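Local coordinates for putative nucleoprotein (Infectious salmon anemia virus, PDB 4EWC) that encapsidates the negative-strand viral RNA, shielding it from nucleases and forming the ribonucleoprotein that serves as template for transcription and replication, at residues Y291-E296 with T452-A457. Residues are numbered along the deposited sequence; the frame is centred on the assembly and turned at random.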
ATOM      1  N   TYR A 291       8.142  -0.003  19.842  1.00 44.75           N
ATOM      2  CA  TYR A 291       9.574  -0.219  19.723  1.00 45.14           C
ATOM      3  C   TYR A 291       9.948  -1.641  19.350  1.00 48.17           C
ATOM      4  O   TYR A 291      11.127  -2.001  19.369  1.00 48.91           O
ATOM      5  CB  TYR A 291      10.272   0.136  21.039  1.00 49.37           C
ATOM      6  CG  TYR A 291      10.037   1.558  21.450  1.00 47.45           C
ATOM      7  CD1 TYR A 291      10.089   2.581  20.510  1.00 43.85           C
ATOM      8  CD2 TYR A 291       9.731   1.879  22.768  1.00 49.78           C
ATOM      9  CE1 TYR A 291       9.857   3.870  20.865  1.00 50.08           C
ATOM     10  CE2 TYR A 291       9.489   3.182  23.139  1.00 49.34           C
ATOM     11  CZ  TYR A 291       9.554   4.174  22.186  1.00 52.72           C
ATOM     12  OH  TYR A 291       9.322   5.476  22.550  1.00 50.80           O
ATOM     13  N   THR A 292       8.953  -2.463  19.029  1.00 50.45           N
ATOM     14  CA  THR A 292       9.218  -3.855  18.656  1.00 46.49           C
ATOM     15  C   THR A 292      10.023  -3.894  17.369  1.00 44.18           C
ATOM     16  O   THR A 292      10.900  -4.733  17.210  1.00 45.23           O
ATOM     17  CB  THR A 292       7.927  -4.660  18.497  1.00 51.07           C
ATOM     18  OG1 THR A 292       7.174  -4.584  19.716  1.00 55.78           O
ATOM     19  CG2 THR A 292       8.234  -6.139  18.187  1.00 45.60           C
ATOM     20  N   THR A 293       9.756  -2.949  16.472  1.00 48.79           N
ATOM     21  CA  THR A 293      10.487  -2.871  15.211  1.00 44.19           C
ATOM     22  C   THR A 293      11.995  -2.697  15.402  1.00 41.83           C
ATOM     23  O   THR A 293      12.771  -2.931  14.486  1.00 48.34           O
ATOM     24  CB  THR A 293       9.922  -1.779  14.261  1.00 47.88           C
ATOM     25  OG1 THR A 293      10.184  -0.474  14.790  1.00 47.71           O
ATOM     26  CG2 THR A 293       8.408  -1.966  14.062  1.00 48.29           C
ATOM     27  N   LEU A 294      12.410  -2.329  16.607  1.00 42.58           N
ATOM     28  CA  LEU A 294      13.823  -2.212  16.920  1.00 40.71           C
ATOM     29  C   LEU A 294      14.425  -3.509  17.450  1.00 42.01           C
ATOM     30  O   LEU A 294      15.587  -3.525  17.877  1.00 41.01           O
ATOM     31  CB  LEU A 294      14.057  -1.098  17.938  1.00 42.84           C
ATOM     32  CG  LEU A 294      13.470   0.257  17.543  1.00 44.95           C
ATOM     33  CD1 LEU A 294      13.649   1.244  18.688  1.00 40.79           C
ATOM     34  CD2 LEU A 294      14.071   0.762  16.237  1.00 38.60           C
ATOM     35  N   ALA A 295      13.652  -4.593  17.408  1.00 41.77           N
ATOM     36  CA  ALA A 295      14.113  -5.859  17.962  1.00 41.87           C
ATOM     37  C   ALA A 295      14.394  -6.935  16.909  1.00 44.65           C
ATOM     38  O   ALA A 295      14.378  -8.122  17.238  1.00 47.27           O
ATOM     39  CB  ALA A 295      13.127  -6.376  18.982  1.00 38.94           C
ATOM     40  N   GLU A 296      14.653  -6.539  15.661  1.00 40.33           N
ATOM     41  CA  GLU A 296      14.947  -7.522  14.623  1.00 44.30           C
ATOM     42  C   GLU A 296      16.109  -8.436  15.033  1.00 46.10           C
ATOM     43  O   GLU A 296      17.075  -7.983  15.623  1.00 47.21           O
ATOM     44  CB  GLU A 296      15.205  -6.861  13.260  1.00 43.11           C
ATOM     45  CG  GLU A 296      16.598  -6.295  13.057  1.00 42.80           C
ATOM     46  CD  GLU A 296      16.679  -5.364  11.855  1.00 47.27           C
ATOM     47  OE1 GLU A 296      17.248  -5.749  10.788  1.00 42.01           O
ATOM     48  OE2 GLU A 296      16.151  -4.236  11.988  1.00 42.74           O
ATOM     49  N   THR A 452      14.217  -9.258   7.453  1.00 41.05           N
ATOM     50  CA  THR A 452      13.552  -8.479   8.503  1.00 44.02           C
ATOM     51  C   THR A 452      12.038  -8.557   8.458  1.00 44.17           C
ATOM     52  O   THR A 452      11.426  -8.354   7.417  1.00 49.45           O
ATOM     53  CB  THR A 452      13.986  -6.982   8.504  1.00 43.92           C
ATOM     54  OG1 THR A 452      13.409  -6.325   9.643  1.00 42.50           O
ATOM     55  CG2 THR A 452      13.596  -6.257   7.185  1.00 36.12           C
ATOM     56  N   ALA A 453      11.421  -8.837   9.600  1.00 43.95           N
ATOM     57  CA  ALA A 453       9.954  -8.829   9.661  1.00 42.04           C
ATOM     58  C   ALA A 453       9.386  -7.411   9.634  1.00 41.82           C
ATOM     59  O   ALA A 453       8.181  -7.234   9.531  1.00 40.31           O
ATOM     60  CB  ALA A 453       9.441  -9.592  10.890  1.00 38.49           C
ATOM     61  N   PHE A 454      10.243  -6.403   9.716  1.00 41.12           N
ATOM     62  CA  PHE A 454       9.751  -5.049   9.914  1.00 38.78           C
ATOM     63  C   PHE A 454       9.842  -4.199   8.675  1.00 38.85           C
ATOM     64  O   PHE A 454       9.751  -2.969   8.745  1.00 37.16           O
ATOM     65  CB  PHE A 454      10.460  -4.404  11.110  1.00 37.00           C
ATOM     66  CG  PHE A 454      10.388  -5.246  12.340  1.00 42.06           C
ATOM     67  CD1 PHE A 454       9.156  -5.546  12.903  1.00 39.83           C
ATOM     68  CD2 PHE A 454      11.523  -5.807  12.890  1.00 40.65           C
ATOM     69  CE1 PHE A 454       9.067  -6.347  14.002  1.00 39.17           C
ATOM     70  CE2 PHE A 454      11.428  -6.625  14.006  1.00 42.16           C
ATOM     71  CZ  PHE A 454      10.197  -6.889  14.560  1.00 38.92           C
ATOM     72  N   CYS A 455      10.004  -4.872   7.537  1.00 42.40           N
ATOM     73  CA  CYS A 455      10.162  -4.194   6.251  1.00 41.31           C
ATOM     74  C   CYS A 455       8.820  -3.681   5.786  1.00 41.78           C
ATOM     75  O   CYS A 455       7.792  -4.230   6.138  1.00 44.48           O
ATOM     76  CB  CYS A 455      10.714  -5.145   5.202  1.00 44.40           C
ATOM     77  SG  CYS A 455      10.903  -4.419   3.551  1.00 43.78           S
ATOM     78  N   SER A 456       8.840  -2.624   4.995  1.00 40.48           N
ATOM     79  CA  SER A 456       7.644  -2.121   4.345  1.00 45.53           C
ATOM     80  C   SER A 456       6.863  -3.245   3.659  1.00 46.63           C
ATOM     81  O   SER A 456       7.451  -4.112   2.992  1.00 45.18           O
ATOM     82  CB  SER A 456       8.030  -1.054   3.308  1.00 45.70           C
ATOM     83  OG  SER A 456       7.007  -0.881   2.340  1.00 51.04           O
ATOM     84  N   ALA A 457       5.545  -3.235   3.838  1.00 44.31           N
ATOM     85  CA  ALA A 457       4.679  -4.209   3.180  1.00 44.16           C
ATOM     86  C   ALA A 457       4.695  -4.044   1.662  1.00 41.93           C
ATOM     87  O   ALA A 457       4.688  -5.037   0.937  1.00 43.72           O
ATOM     88  CB  ALA A 457       3.250  -4.106   3.707  1.00 43.84           C
TER
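F454 lays its ring against the 3-10 turn around T293, a worked example of an aromatic side chain packing on the main chain of a tight 3-10 turn. CA of T293 stands 3.7 Å from the ring centroid and 8° off the ring normal, a CH-pi contact almost centred on the face. CG of F454 lies anti to its own carbonyl carbon (chi1 -53°), and CB points from 452-457 toward 291-296. Around that central atom the turn fits the ring closely: the carbonyl O of T293 lies 3.5 Å from CD2 of F454, and that of T292 at the same distance from CZ. The same T292 carbonyl O accepts from N of A295, 2.8 Å away, within the turn. CG2 of T293 adds to the packing beside CD1, while CB of E296 comes within 3.8 Å of CD2 and the backbone N of E296 sits at the ring edge.

Toward T452 the fit is looser. OE1 of E296 remains 4.0 Å from OG1 of T452, and each has its stronger partner elsewhere: the carboxylate forms a salt bridge with K266, whereas the threonine hydroxyl accepts from N of F454 at 3.2 Å and 163°. This looser flank is buried too, with T386 and K388 nearby. At the T292/T293 end, N517 of the second subunit hydrogen-bonds OG1 of T293 and its W514 packs on T292 and T293.

Deep in the largely alpha-helical nucleoprotein, the contact thus joins the loop between helices 279-284 and 302-305 to the one leading into helix 457-463; on the latter, a type I beta turn from T452 to C455, with an ST turn at its start, presents the aromatic ring.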